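Local coordinates for protein 4-hydroxy-3-methylbut-2-enyl diphosphate reductase, apicoplast (Plasmodium falciparum, PDB 4N7B) that reduces (E)-4-hydroxy-3-methylbut-2-enyl diphosphate to isopentenyl and dimethylallyl diphosphate with an iron-sulfur cluster and electrons from ferredoxin, the last step of the MEP pathway, at residues S441-K446 with T481-T486; L377-Q382 with P402-I407. All blocks are in the same frame, centred on the assembly; numbering follows the deposited sequence.

Contact 1. Residues S441-K446 with T481-T486; sequences SSNAKK and TSAAST. With SO4 (sulfate ion), chain C.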
loop_
_atom_site.group_PDB
_atom_site.type_symbol
_atom_site.label_atom_id
_atom_site.label_comp_id
_atom_site.label_asym_id
_atom_site.label_seq_id
_atom_site.Cartn_x
_atom_site.Cartn_y
_atom_site.Cartn_z
ATOM N N SER A 441 5.936 -5.070 2.295
ATOM C CA SER A 441 4.881 -4.432 1.510
ATOM C C SER A 441 3.965 -5.410 0.774
ATOM O O SER A 441 4.406 -6.158 -0.109
ATOM C CB SER A 441 5.468 -3.475 0.475
ATOM O OG SER A 441 4.481 -3.202 -0.506
ATOM N N SER A 442 2.676 -5.363 1.089
ATOM C CA SER A 442 1.729 -6.285 0.481
ATOM C C SER A 442 1.612 -6.058 -1.029
ATOM O O SER A 442 1.645 -7.018 -1.799
ATOM C CB SER A 442 0.360 -6.192 1.179
ATOM O OG SER A 442 -0.664 -6.780 0.391
ATOM N N ASN A 443 1.495 -4.811 -1.477
ATOM C CA ASN A 443 1.295 -4.585 -2.907
ATOM C C ASN A 443 2.521 -5.016 -3.717
ATOM O O ASN A 443 2.390 -5.438 -4.866
ATOM C CB ASN A 443 0.898 -3.124 -3.224
ATOM C CG ASN A 443 2.081 -2.181 -3.221
ATOM O OD1 ASN A 443 2.757 -2.014 -4.233
ATOM N ND2 ASN A 443 2.333 -1.547 -2.086
ATOM N N ALA A 444 3.715 -4.888 -3.138
ATOM C CA ALA A 444 4.924 -5.414 -3.780
ATOM C C ALA A 444 4.770 -6.921 -3.960
ATOM O O ALA A 444 4.955 -7.460 -5.056
ATOM C CB ALA A 444 6.168 -5.120 -2.939
ATOM N N LYS A 445 4.409 -7.607 -2.881
ATOM C CA LYS A 445 4.275 -9.052 -2.950
ATOM C C LYS A 445 3.215 -9.446 -3.960
ATOM O O LYS A 445 3.354 -10.468 -4.637
ATOM C CB LYS A 445 3.964 -9.627 -1.568
ATOM C CG LYS A 445 5.212 -9.669 -0.686
ATOM C CD LYS A 445 4.938 -10.271 0.681
ATOM C CE LYS A 445 4.129 -9.336 1.541
ATOM N NZ LYS A 445 4.081 -9.834 2.951
ATOM N N LYS A 446 2.176 -8.624 -4.100
ATOM C CA LYS A 446 1.097 -8.954 -5.036
ATOM C C LYS A 446 1.530 -8.722 -6.480
ATOM O O LYS A 446 0.973 -9.319 -7.409
ATOM C CB LYS A 446 -0.199 -8.201 -4.701
ATOM C CG LYS A 446 -0.716 -8.482 -3.292
ATOM C CD LYS A 446 -0.950 -9.973 -3.081
ATOM C CE LYS A 446 -0.943 -10.348 -1.594
ATOM N NZ LYS A 446 -0.850 -11.853 -1.412
ATOM N N THR A 481 9.657 -3.683 -12.598
ATOM C CA THR A 481 8.752 -2.713 -12.003
ATOM C C THR A 481 9.058 -2.507 -10.521
ATOM O O THR A 481 10.039 -3.034 -10.013
ATOM C CB THR A 481 7.288 -3.104 -12.189
ATOM O OG1 THR A 481 6.467 -2.016 -11.746
ATOM C CG2 THR A 481 6.950 -4.313 -11.395
ATOM N N SER A 482 8.229 -1.750 -9.822
ATOM C CA SER A 482 8.501 -1.476 -8.429
ATOM C C SER A 482 7.210 -1.157 -7.714
ATOM O O SER A 482 6.252 -0.689 -8.323
ATOM C CB SER A 482 9.487 -0.309 -8.294
ATOM O OG SER A 482 8.940 0.856 -8.892
ATOM N N ALA A 483 7.194 -1.435 -6.416
ATOM C CA ALA A 483 6.004 -1.275 -5.601
ATOM C C ALA A 483 5.713 0.185 -5.306
ATOM O O ALA A 483 6.540 1.064 -5.554
ATOM C CB ALA A 483 6.172 -2.023 -4.311
ATOM N N ALA A 484 4.532 0.429 -4.753
ATOM C CA ALA A 484 4.057 1.780 -4.513
ATOM C C ALA A 484 4.821 2.501 -3.412
ATOM O O ALA A 484 4.640 3.700 -3.220
ATOM C CB ALA A 484 2.555 1.752 -4.182
ATOM N N SER A 485 5.668 1.779 -2.689
ATOM C CA SER A 485 6.406 2.333 -1.551
ATOM C C SER A 485 7.893 2.407 -1.878
ATOM O O SER A 485 8.694 2.801 -1.038
ATOM C CB SER A 485 6.224 1.450 -0.308
ATOM O OG SER A 485 6.228 0.055 -0.686
ATOM N N THR A 486 8.266 2.024 -3.095
ATOM C CA THR A 486 9.688 1.906 -3.481
ATOM C C THR A 486 10.306 3.182 -4.123
ATOM O O THR A 486 9.844 3.652 -5.166
ATOM C CB THR A 486 9.876 0.739 -4.467
ATOM O OG1 THR A 486 9.358 -0.462 -3.883
ATOM C CG2 THR A 486 11.340 0.541 -4.771
HETATM S S SO4 C . 1.330 -2.111 1.756
HETATM O O1 SO4 C . 0.178 -1.445 2.346
HETATM O O2 SO4 C . 2.472 -1.191 1.715
HETATM O O3 SO4 C . 1.640 -3.259 2.604
HETATM O O4 SO4 C . 1.067 -2.601 0.391
#

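Contact 2. Residues L377-Q382 with P402-I407; sequences LFYVTQ and PHIETI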
loop_
_atom_site.group_PDB
_atom_site.type_symbol
_atom_site.label_atom_id
_atom_site.label_comp_id
_atom_site.label_asym_id
_atom_site.label_seq_id
_atom_site.Cartn_x
_atom_site.Cartn_y
_atom_site.Cartn_z
ATOM N N LEU A 377 -25.877 -6.744 3.680
ATOM C CA LEU A 377 -24.437 -6.942 3.751
ATOM C C LEU A 377 -23.738 -6.024 2.786
ATOM O O LEU A 377 -24.233 -5.752 1.699
ATOM C CB LEU A 377 -24.065 -8.387 3.414
ATOM C CG LEU A 377 -24.692 -9.441 4.334
ATOM C CD1 LEU A 377 -24.312 -10.834 3.849
ATOM C CD2 LEU A 377 -24.263 -9.231 5.786
ATOM N N PHE A 378 -22.561 -5.576 3.192
ATOM C CA PHE A 378 -21.754 -4.668 2.409
ATOM C C PHE A 378 -20.332 -5.176 2.530
ATOM O O PHE A 378 -19.879 -5.492 3.634
ATOM C CB PHE A 378 -21.850 -3.269 3.002
ATOM C CG PHE A 378 -21.336 -2.168 2.096
ATOM C CD1 PHE A 378 -22.155 -1.615 1.118
ATOM C CD2 PHE A 378 -20.048 -1.667 2.241
ATOM C CE1 PHE A 378 -21.697 -0.593 0.296
ATOM C CE2 PHE A 378 -19.585 -0.633 1.419
ATOM C CZ PHE A 378 -20.409 -0.103 0.449
ATOM N N TYR A 379 -19.626 -5.284 1.413
ATOM C CA TYR A 379 -18.254 -5.706 1.485
ATOM C C TYR A 379 -17.312 -4.613 1.050
ATOM O O TYR A 379 -17.656 -3.714 0.298
ATOM C CB TYR A 379 -18.006 -6.999 0.693
ATOM C CG TYR A 379 -17.806 -6.852 -0.813
ATOM C CD1 TYR A 379 -16.564 -6.515 -1.341
ATOM C CD2 TYR A 379 -18.853 -7.095 -1.707
ATOM C CE1 TYR A 379 -16.373 -6.399 -2.707
ATOM C CE2 TYR A 379 -18.668 -6.984 -3.075
ATOM C CZ TYR A 379 -17.424 -6.631 -3.566
ATOM O OH TYR A 379 -17.218 -6.507 -4.924
ATOM N N VAL A 380 -16.088 -4.748 1.513
ATOM C CA VAL A 380 -15.081 -3.744 1.352
ATOM C C VAL A 380 -13.783 -4.552 1.292
ATOM O O VAL A 380 -13.786 -5.726 1.683
ATOM C CB VAL A 380 -15.212 -2.779 2.552
ATOM C CG1 VAL A 380 -13.977 -2.753 3.404
ATOM C CG2 VAL A 380 -15.619 -1.422 2.081
ATOM N N THR A 381 -12.684 -3.978 0.802
ATOM C CA THR A 381 -11.439 -4.734 0.715
ATOM C C THR A 381 -10.232 -3.907 1.127
ATOM O O THR A 381 -10.256 -2.674 1.116
ATOM C CB THR A 381 -11.175 -5.321 -0.713
ATOM O OG1 THR A 381 -10.602 -4.337 -1.575
ATOM C CG2 THR A 381 -12.446 -5.826 -1.338
ATOM N N GLN A 382 -9.175 -4.613 1.491
ATOM C CA GLN A 382 -7.838 -4.046 1.578
ATOM C C GLN A 382 -7.488 -3.377 0.240
ATOM O O GLN A 382 -7.787 -3.907 -0.833
ATOM C CB GLN A 382 -6.852 -5.172 1.878
ATOM C CG GLN A 382 -5.461 -4.750 2.292
ATOM C CD GLN A 382 -4.637 -5.933 2.749
ATOM O OE1 GLN A 382 -5.187 -6.939 3.176
ATOM N NE2 GLN A 382 -3.321 -5.832 2.645
ATOM N N PRO A 402 -26.139 -13.037 -2.869
ATOM C CA PRO A 402 -26.380 -12.389 -4.161
ATOM C C PRO A 402 -26.670 -10.888 -4.076
ATOM O O PRO A 402 -26.408 -10.190 -5.050
ATOM C CB PRO A 402 -27.606 -13.137 -4.711
ATOM C CG PRO A 402 -27.675 -14.410 -3.922
ATOM C CD PRO A 402 -27.160 -14.052 -2.570
ATOM N N HIS A 403 -27.180 -10.396 -2.952
ATOM C CA HIS A 403 -27.622 -9.009 -2.887
ATOM C C HIS A 403 -26.612 -8.143 -2.146
ATOM O O HIS A 403 -26.878 -6.986 -1.808
ATOM C CB HIS A 403 -29.001 -8.932 -2.241
ATOM C CG HIS A 403 -30.070 -9.591 -3.055
ATOM N ND1 HIS A 403 -30.873 -10.594 -2.559
ATOM C CD2 HIS A 403 -30.445 -9.409 -4.344
ATOM C CE1 HIS A 403 -31.707 -10.994 -3.501
ATOM N NE2 HIS A 403 -31.468 -10.290 -4.594
ATOM N N ILE A 404 -25.434 -8.707 -1.915
ATOM C CA ILE A 404 -24.412 -8.005 -1.175
ATOM C C ILE A 404 -23.982 -6.765 -1.959
ATOM O O ILE A 404 -23.903 -6.793 -3.186
ATOM C CB ILE A 404 -23.215 -8.899 -0.907
ATOM C CG1 ILE A 404 -22.328 -8.247 0.138
ATOM C CG2 ILE A 404 -22.430 -9.159 -2.186
ATOM C CD1 ILE A 404 -21.385 -9.219 0.806
ATOM N N GLU A 405 -23.699 -5.686 -1.240
ATOM C CA GLU A 405 -23.397 -4.406 -1.861
ATOM C C GLU A 405 -21.952 -4.010 -1.581
ATOM O O GLU A 405 -21.306 -4.579 -0.709
ATOM C CB GLU A 405 -24.360 -3.343 -1.323
ATOM C CG GLU A 405 -25.819 -3.622 -1.673
ATOM C CD GLU A 405 -26.825 -2.756 -0.896
ATOM O OE1 GLU A 405 -26.495 -1.613 -0.527
ATOM O OE2 GLU A 405 -27.958 -3.227 -0.654
ATOM N N THR A 406 -21.442 -3.026 -2.310
ATOM C CA THR A 406 -20.098 -2.549 -2.050
ATOM C C THR A 406 -19.920 -1.124 -2.567
ATOM O O THR A 406 -20.843 -0.529 -3.130
ATOM C CB THR A 406 -19.049 -3.466 -2.730
ATOM O OG1 THR A 406 -17.715 -3.033 -2.396
ATOM C CG2 THR A 406 -19.233 -3.454 -4.254
ATOM N N ILE A 407 -18.725 -0.585 -2.372
ATOM C CA ILE A 407 -18.346 0.684 -2.970
ATOM C C ILE A 407 -18.334 0.570 -4.501
ATOM O O ILE A 407 -17.635 -0.289 -5.062
ATOM C CB ILE A 407 -16.944 1.085 -2.511
ATOM C CG1 ILE A 407 -16.870 1.158 -0.987
ATOM C CG2 ILE A 407 -16.533 2.400 -3.152
ATOM C CD1 ILE A 407 -15.431 1.263 -0.485
#

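Contact 1. Residues S441-K446 with T481-T486
The carboxamide of Asn443 is the one flat group here, and it works through its two ends: OD1 meets the loop 483-486, ND2 meets the sulfate, and the methyl groups of Ala483 and Ala484 flank it from opposite sides of its plane. This is an anion site at the N-terminus of helix 442-452, set against the type I turn from Ala483 to Thr486 that follows strand 477-482. Ala484 N donates to Asn443 OD1 at 3.1 Å, in the carbonyl plane on a lone pair and nearly straight (172°). CG of Asn443 sits in the crowded position between N and C (chi1 79°), so that ND2 points back to the helix start and gives its hydrogen to sulfate O4 at 3.0 Å. The same O4 takes Asn443 N at 2.9 Å, while O3 takes Ser442 N at 2.8 Å; His260 and His343 hold the sulfate too. The helix's positive end would favour the anion. As in related enzymes, Ser441, Ser442, Asn443 and Ser485 probably bind substrate and products, and the sulfate may mimic a phosphate. Ala484 also touches the Fe3-S4 cluster, and the amide thus ties anion site to cluster pocket. Ser441 is the N-cap: its OG, anti to its own N, accepts from Ala444 N at 3.2 Å. Helix and turn then meet tightly, Ala444 CB lying 3.4 Å from Ala483 CB.

Contact 2. Residues L377-Q382 with P402-I407
Phe378 and Tyr379 send their rings to opposite faces of the sheet, and Thr406 on the neighbouring strand touches both. Its CA-H packs over one face of the Phe378 ring, 3.7 Å from CA to the centroid and offset toward the rim. Its CB sits squarely over the Tyr379 ring, 3.6 Å from CB to the centroid. Each ring is placed by its first torsion: Phe378 CG is anti to the backbone N (chi1 -166°), whereas Tyr379 CG takes the crowded position (chi1 82°), its ring crossing the Thr406 side chain obliquely. Ile404 CG1 comes to the edge of the tyrosine ring, with CD1 against Tyr379 CB. Between the rings, Phe378 pairs in parallel with Glu405 of the short, weakly bonded strand 405-406. Glu405 N donates to Leu377 O at 3.0 Å, and Tyr379 N to Glu405 O at 2.8 Å, nearly along the C=O axis. The Thr406 hydroxyl, OG1 anti to N, donates to Tyr379 O at 2.8 Å from above the carbonyl plane. Val380 CG2 meets Ile407 CD1. Glu405 turns its carboxylate to Tyr333 and Lys376. The pair closes a beta-alpha-beta crossover through helix 387-400, from which Val394 packs on Tyr379. Helix 316-329 covers the other face with Tyr324 on Phe378 and Ile407; strand 334-338 bonds the far side of 377-381, leaving 405-406 outermost within the chain.

Contact 2 comes first along the chain and closes before contact 1 opens; their centres lie 25 Å apart. Each belongs to its own parallel alpha/beta sheet: contact 2 to the four-stranded one at the edge strand 405-406, contact 1 to the five-stranded one, beyond the end of strand 477-482. The two meet where strand 377-381 runs out toward the middle of the molecule, Ser442 OG packing 3.6 Å from Gln382 NE2. Gln382 also touches His343, a sulfate ligand, and precedes Thr383 of the cluster pocket. Contact 1 therefore lines the central site directly, while contact 2 forms the edge of a sheet whose strand 377-381 leads on to Gln382 and Thr383 at that site.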